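Local atomic coordinates of pre-crRNA processing endonuclease (Streptococcus pyogenes serotype M1, PDB entry 3VZH), a protein that probably cuts CRISPR precursor transcripts into crRNA, acting as a Cas5d-type endoribonuclease of bacterial antiviral defence. Residues 12-17 against 145-150; 31-36 against 90-95. All coordinates share one frame; numbering follows the deposited sequence.

In the fold
From the N terminus the chain lays down strand 9-15, then turns a corner at Gln16 into the short strand 17-18. After an unmodelled gap, 31-36 passes on toward helix 39-49. Strand 88-93 returns and pairs with 31-36, closing the smaller loop as contact 2. The chain turns again at Asp94 and enters strand 95-105, which runs beside strand 9-15. Later, strand 147-150 adds to the other edge of strand 9-15, closing contact 1 around everything between. Contact 2 thus lies within this larger loop. The two meet at the corners where the chain passes between the main sheet and the three-stranded one: Gly15 O and Gln16 O probably accept hydrogen bonds from Val95 N and Asp94 N respectively.

Contact 1 (12-17 against 145-150); sequences RVSGQR and LGLVDD
Arg12 and Ser14 pair with Asp149 and Leu147 in an antiparallel ladder that joins the first and last strands of a ferredoxin-like (RRM) sheet. Strands run in the order 147-150, 9-15, 95-105, 55-64. Arg12 and Asp149 form a hydrogen-bonded pair, with Arg12 N to Asp149 O at 2.9 Å, and both bonds of the pair are nearly straight at 169°. Ser14 and Leu147 repeat the pattern, though more bent: the Leu147 N to Ser14 O bond has an N-H...O angle of 149°.

The Arg12 side chain can be followed outward. Its CB lies 3.8 Å from Asp149 O. CG, anti to the backbone N (chi1 -179°), begins a chain that stays extended to NE, and the side chain also packs on Val96, Leu98 and Ile151. At the tip, NH1 donates to water 1, which also binds Ser14 OG at 2.8 Å and donates to Leu147 O. A second water joins NH1, weakly, to Asp149 OD2. Arg12 NH1 and Asp149 OD2, 5.6 Å apart, are thus bridged by water rather than paired directly. On the same face Ser14 OG lies 3.7 Å from Leu147 CD2.

The other face of the ladder is apolar. There the buried Val13 and Val148, a non-hydrogen-bonded pair, turn toward helix 39-49, touching Ile45 and Ile49 respectively. Past the paired residues, water 3 accepts from Arg17 N and donates to Leu145 O. Between the two valines, whose side chains cross obliquely, the closest atoms are Val13 CG2 and Val148 CG2, 4.1 Å apart.

Contact 2 (31-36 against 90-95); sequences RSSYSV and SYLSDV
Ser90 is gripped through its backbone by the residues flanking Ser32: Ser90 N donates to Arg31 O at 3.0 Å, and Ser33 N donates to Ser90 O at 2.9 Å. This is a single beta bridge between strand 88-93 and an irregular segment running in nearly the same direction, 20° apart end to end. It attaches the loop that leads into helix 39-49 to the small antiparallel sheet of strands 17-18, 88-93 and 70-74.

The close packing centres on the buried Leu92. Its CG stands anti to the carbonyl carbon (chi1 -71°), and the two methyls beyond it spread over the loop backbone. CD1 lies 3.5 Å from Tyr34 O and also touches Ser33 OG, while CD2 rests 3.7 Å from Ser35 O. Ser33 OG is fixed by two bonds: it donates to Tyr34 O at 2.7 Å, on a lone pair of that carbonyl, and is hydrogen-bonded to Phe20 N.

Toward solvent the contact thins. Ser32 is exposed, and its CB meets Ser90 CB at 4.0 Å with no polar bond between the two side chains. Beyond it the Arg31 side chain is poorly ordered.

The cross-segment hydrogen bonds are all between main-chain atoms, whereas Leu92 adds van der Waals packing. The oxygens under CD1, Ser33 OG and Tyr34 O, are hydrogen-bonded to each other, which probably lowers the cost of placing an apolar methyl against them.

Contact 1 (12-17 against 145-150)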
loop_
_atom_site.group_PDB
_atom_site.type_symbol
_atom_site.label_atom_id
_atom_site.label_comp_id
_atom_site.label_asym_id
_atom_site.label_seq_id
_atom_site.Cartn_x
_atom_site.Cartn_y
_atom_site.Cartn_z
ATOM N N ARG A 12 -3.305 -0.040 -10.413
ATOM C CA ARG A 12 -2.599 -1.319 -10.642
ATOM C C ARG A 12 -1.099 -1.036 -10.504
ATOM O O ARG A 12 -0.556 -0.164 -11.230
ATOM C CB ARG A 12 -2.892 -1.765 -12.050
ATOM C CG ARG A 12 -2.234 -3.133 -12.431
ATOM C CD ARG A 12 -2.769 -3.528 -13.806
ATOM N NE ARG A 12 -2.466 -4.924 -14.086
ATOM C CZ ARG A 12 -1.292 -5.375 -14.496
ATOM N NH1 ARG A 12 -0.247 -4.542 -14.622
ATOM N NH2 ARG A 12 -1.129 -6.683 -14.790
ATOM N N VAL A 13 -0.406 -1.762 -9.632
ATOM C CA VAL A 13 1.018 -1.570 -9.493
ATOM C C VAL A 13 1.670 -2.900 -9.804
ATOM O O VAL A 13 1.238 -3.966 -9.241
ATOM C CB VAL A 13 1.368 -1.207 -8.030
ATOM C CG1 VAL A 13 2.849 -0.880 -7.910
ATOM C CG2 VAL A 13 0.541 0.011 -7.518
ATOM N N SER A 14 2.698 -2.863 -10.642
ATOM C CA SER A 14 3.400 -4.106 -11.069
ATOM C C SER A 14 4.909 -3.956 -11.035
ATOM O O SER A 14 5.428 -2.839 -11.028
ATOM C CB SER A 14 2.887 -4.523 -12.423
ATOM O OG SER A 14 3.240 -3.539 -13.415
ATOM N N GLY A 15 5.641 -5.088 -10.993
ATOM C CA GLY A 15 7.102 -4.965 -10.980
ATOM C C GLY A 15 7.652 -6.362 -11.138
ATOM O O GLY A 15 7.012 -7.355 -10.753
ATOM N N GLN A 16 8.870 -6.424 -11.680
ATOM C CA GLN A 16 9.565 -7.698 -11.787
ATOM C C GLN A 16 10.018 -8.270 -10.427
ATOM O O GLN A 16 10.114 -9.506 -10.263
ATOM C CB GLN A 16 10.820 -7.500 -12.696
ATOM C CG GLN A 16 10.451 -7.429 -14.191
ATOM C CD GLN A 16 9.504 -8.550 -14.592
ATOM O OE1 GLN A 16 8.338 -8.306 -14.938
ATOM N NE2 GLN A 16 9.989 -9.787 -14.530
ATOM N N ARG A 17 10.380 -7.374 -9.494
ATOM C CA ARG A 17 10.832 -7.764 -8.167
ATOM C C ARG A 17 10.194 -6.870 -7.098
ATOM O O ARG A 17 9.905 -5.680 -7.359
ATOM C CB ARG A 17 12.341 -7.558 -8.079
ATOM C CG ARG A 17 13.116 -8.508 -9.019
ATOM C CD ARG A 17 12.934 -9.962 -8.580
ATOM N NE ARG A 17 13.888 -10.882 -9.206
ATOM C CZ ARG A 17 13.643 -11.596 -10.290
ATOM N NH1 ARG A 17 12.471 -11.486 -10.926
ATOM N NH2 ARG A 17 14.607 -12.421 -10.752
ATOM N N LEU A 145 11.940 -1.286 -8.968
ATOM C CA LEU A 145 11.099 -0.267 -9.599
ATOM C C LEU A 145 9.728 -0.840 -9.847
ATOM O O LEU A 145 9.637 -1.962 -10.317
ATOM C CB LEU A 145 11.661 0.121 -10.982
ATOM C CG LEU A 145 12.997 0.873 -11.082
ATOM C CD1 LEU A 145 12.997 2.006 -10.052
ATOM C CD2 LEU A 145 14.235 -0.043 -10.962
ATOM N N GLY A 146 8.685 -0.074 -9.520
ATOM C CA GLY A 146 7.304 -0.475 -9.802
ATOM C C GLY A 146 6.749 0.410 -10.897
ATOM O O GLY A 146 7.271 1.492 -11.198
ATOM N N LEU A 147 5.650 -0.037 -11.451
ATOM C CA LEU A 147 4.938 0.683 -12.499
ATOM C C LEU A 147 3.537 0.884 -11.996
ATOM O O LEU A 147 2.885 -0.114 -11.595
ATOM C CB LEU A 147 4.883 -0.182 -13.741
ATOM C CG LEU A 147 3.862 0.215 -14.829
ATOM C CD1 LEU A 147 4.326 1.589 -15.350
ATOM C CD2 LEU A 147 3.821 -0.858 -15.939
ATOM N N VAL A 148 3.044 2.124 -12.015
ATOM C CA VAL A 148 1.676 2.431 -11.553
ATOM C C VAL A 148 0.839 2.720 -12.810
ATOM O O VAL A 148 1.271 3.536 -13.682
ATOM C CB VAL A 148 1.675 3.706 -10.692
ATOM C CG1 VAL A 148 0.264 4.262 -10.500
ATOM C CG2 VAL A 148 2.197 3.323 -9.296
ATOM N N ASP A 149 -0.294 2.063 -12.930
ATOM C CA ASP A 149 -1.248 2.440 -13.979
ATOM C C ASP A 149 -2.670 2.620 -13.436
ATOM O O ASP A 149 -3.082 2.035 -12.411
ATOM C CB ASP A 149 -1.273 1.405 -15.148
ATOM C CG ASP A 149 -0.142 1.653 -16.184
ATOM O OD1 ASP A 149 0.069 2.802 -16.620
ATOM O OD2 ASP A 149 0.543 0.685 -16.528
ATOM N N ASP A 150 -3.427 3.427 -14.168
ATOM C CA ASP A 150 -4.796 3.767 -13.849
ATOM C C ASP A 150 -5.739 2.575 -14.089
ATOM O O ASP A 150 -5.655 1.878 -15.135
ATOM C CB ASP A 150 -5.214 4.889 -14.810
ATOM C CG ASP A 150 -6.474 5.638 -14.290
ATOM O OD1 ASP A 150 -6.804 6.652 -14.915
ATOM O OD2 ASP A 150 -7.033 5.258 -13.174
HETATM O O HOH W 1 1.017 -1.860 -13.360
HETATM O O HOH W 2 0.217 -1.679 -15.906
HETATM O O HOH W 3 10.803 -4.383 -9.572
#

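Contact 2 (31-36 against 90-95)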
loop_
_atom_site.group_PDB
_atom_site.type_symbol
_atom_site.label_atom_id
_atom_site.label_comp_id
_atom_site.label_asym_id
_atom_site.label_seq_id
_atom_site.Cartn_x
_atom_site.Cartn_y
_atom_site.Cartn_z
ATOM N N ARG A 31 17.860 -10.491 4.147
ATOM C CA ARG A 31 16.504 -9.957 4.141
ATOM C C ARG A 31 15.658 -10.872 3.265
ATOM O O ARG A 31 16.044 -11.208 2.135
ATOM C CB ARG A 31 16.420 -8.558 3.518
ATOM C CG ARG A 31 17.637 -7.643 3.519
ATOM C CD ARG A 31 17.405 -6.577 2.441
ATOM N NE ARG A 31 18.187 -5.352 2.610
ATOM C CZ ARG A 31 17.749 -4.124 2.306
ATOM N NH1 ARG A 31 16.519 -3.934 1.832
ATOM N NH2 ARG A 31 18.542 -3.072 2.498
ATOM N N SER A 32 14.506 -11.290 3.757
ATOM C CA SER A 32 13.616 -12.035 2.896
ATOM C C SER A 32 12.330 -11.229 2.802
ATOM O O SER A 32 12.004 -10.481 3.695
ATOM C CB SER A 32 13.369 -13.447 3.440
ATOM O OG SER A 32 12.748 -13.415 4.716
ATOM N N SER A 33 11.637 -11.328 1.686
ATOM C CA SER A 33 10.378 -10.629 1.612
ATOM C C SER A 33 9.259 -11.385 2.373
ATOM O O SER A 33 9.262 -12.593 2.404
ATOM C CB SER A 33 10.020 -10.457 0.118
ATOM O OG SER A 33 8.944 -9.606 0.008
ATOM N N TYR A 34 8.297 -10.652 2.949
ATOM C CA TYR A 34 6.965 -11.192 3.231
ATOM C C TYR A 34 6.423 -11.631 1.934
ATOM O O TYR A 34 6.891 -11.182 0.861
ATOM C CB TYR A 34 6.063 -10.053 3.735
ATOM C CG TYR A 34 6.282 -9.687 5.205
ATOM C CD1 TYR A 34 6.069 -10.645 6.220
ATOM C CD2 TYR A 34 6.638 -8.377 5.570
ATOM C CE1 TYR A 34 6.258 -10.318 7.600
ATOM C CE2 TYR A 34 6.828 -8.036 6.950
ATOM C CZ TYR A 34 6.606 -8.995 7.940
ATOM O OH TYR A 34 6.734 -8.649 9.288
ATOM N N SER A 35 5.394 -12.473 1.997
ATOM C CA SER A 35 4.829 -12.980 0.777
ATOM C C SER A 35 3.924 -12.007 0.070
ATOM O O SER A 35 3.520 -12.270 -1.067
ATOM C CB SER A 35 3.951 -14.227 1.122
ATOM O OG SER A 35 4.712 -15.219 1.790
ATOM N N VAL A 36 3.495 -10.956 0.766
ATOM C CA VAL A 36 2.600 -9.976 0.165
ATOM C C VAL A 36 3.026 -8.594 0.719
ATOM O O VAL A 36 3.802 -8.507 1.667
ATOM C CB VAL A 36 1.099 -10.264 0.485
ATOM C CG1 VAL A 36 0.671 -11.658 -0.022
ATOM C CG2 VAL A 36 0.882 -10.212 1.969
ATOM N N SER A 90 15.963 -12.666 -0.441
ATOM C CA SER A 90 14.894 -13.402 -1.178
ATOM C C SER A 90 13.807 -12.418 -1.602
ATOM O O SER A 90 13.123 -11.813 -0.741
ATOM C CB SER A 90 14.290 -14.595 -0.326
ATOM O OG SER A 90 13.130 -15.223 -1.030
ATOM N N TYR A 91 13.624 -12.257 -2.908
ATOM C CA TYR A 91 12.613 -11.345 -3.468
ATOM C C TYR A 91 11.341 -12.039 -3.933
ATOM O O TYR A 91 11.399 -13.141 -4.348
ATOM C CB TYR A 91 13.206 -10.672 -4.743
ATOM C CG TYR A 91 14.329 -9.734 -4.447
ATOM C CD1 TYR A 91 14.061 -8.373 -4.162
ATOM C CD2 TYR A 91 15.679 -10.179 -4.489
ATOM C CE1 TYR A 91 15.111 -7.493 -3.875
ATOM C CE2 TYR A 91 16.747 -9.290 -4.189
ATOM C CZ TYR A 91 16.454 -7.949 -3.904
ATOM O OH TYR A 91 17.466 -7.035 -3.623
ATOM N N LEU A 92 10.207 -11.341 -3.904
ATOM C CA LEU A 92 9.075 -11.789 -4.732
ATOM C C LEU A 92 9.408 -11.487 -6.151
ATOM O O LEU A 92 10.055 -10.453 -6.467
ATOM C CB LEU A 92 7.842 -10.975 -4.269
ATOM C CG LEU A 92 7.328 -11.373 -2.875
ATOM C CD1 LEU A 92 6.306 -10.282 -2.431
ATOM C CD2 LEU A 92 6.607 -12.747 -3.062
ATOM N N SER A 93 8.801 -12.255 -7.064
ATOM C CA SER A 93 9.034 -12.069 -8.454
ATOM C C SER A 93 7.718 -11.888 -9.216
ATOM O O SER A 93 6.723 -12.462 -8.836
ATOM C CB SER A 93 9.699 -13.371 -8.958
ATOM O OG SER A 93 9.978 -13.204 -10.296
ATOM N N ASP A 94 7.719 -11.057 -10.261
ATOM C CA ASP A 94 6.565 -10.906 -11.180
ATOM C C ASP A 94 5.207 -10.636 -10.449
ATOM O O ASP A 94 4.299 -11.447 -10.408
ATOM C CB ASP A 94 6.493 -12.122 -12.104
ATOM C CG ASP A 94 5.579 -11.897 -13.255
ATOM O OD1 ASP A 94 5.073 -10.789 -13.380
ATOM O OD2 ASP A 94 5.218 -12.836 -13.985
ATOM N N VAL A 95 5.133 -9.493 -9.775
ATOM C CA VAL A 95 4.035 -9.122 -8.852
ATOM C C VAL A 95 3.110 -8.156 -9.562
ATOM O O VAL A 95 3.591 -7.309 -10.397
ATOM C CB VAL A 95 4.562 -8.537 -7.517
ATOM C CG1 VAL A 95 5.446 -9.610 -6.802
ATOM C CG2 VAL A 95 5.326 -7.191 -7.716
#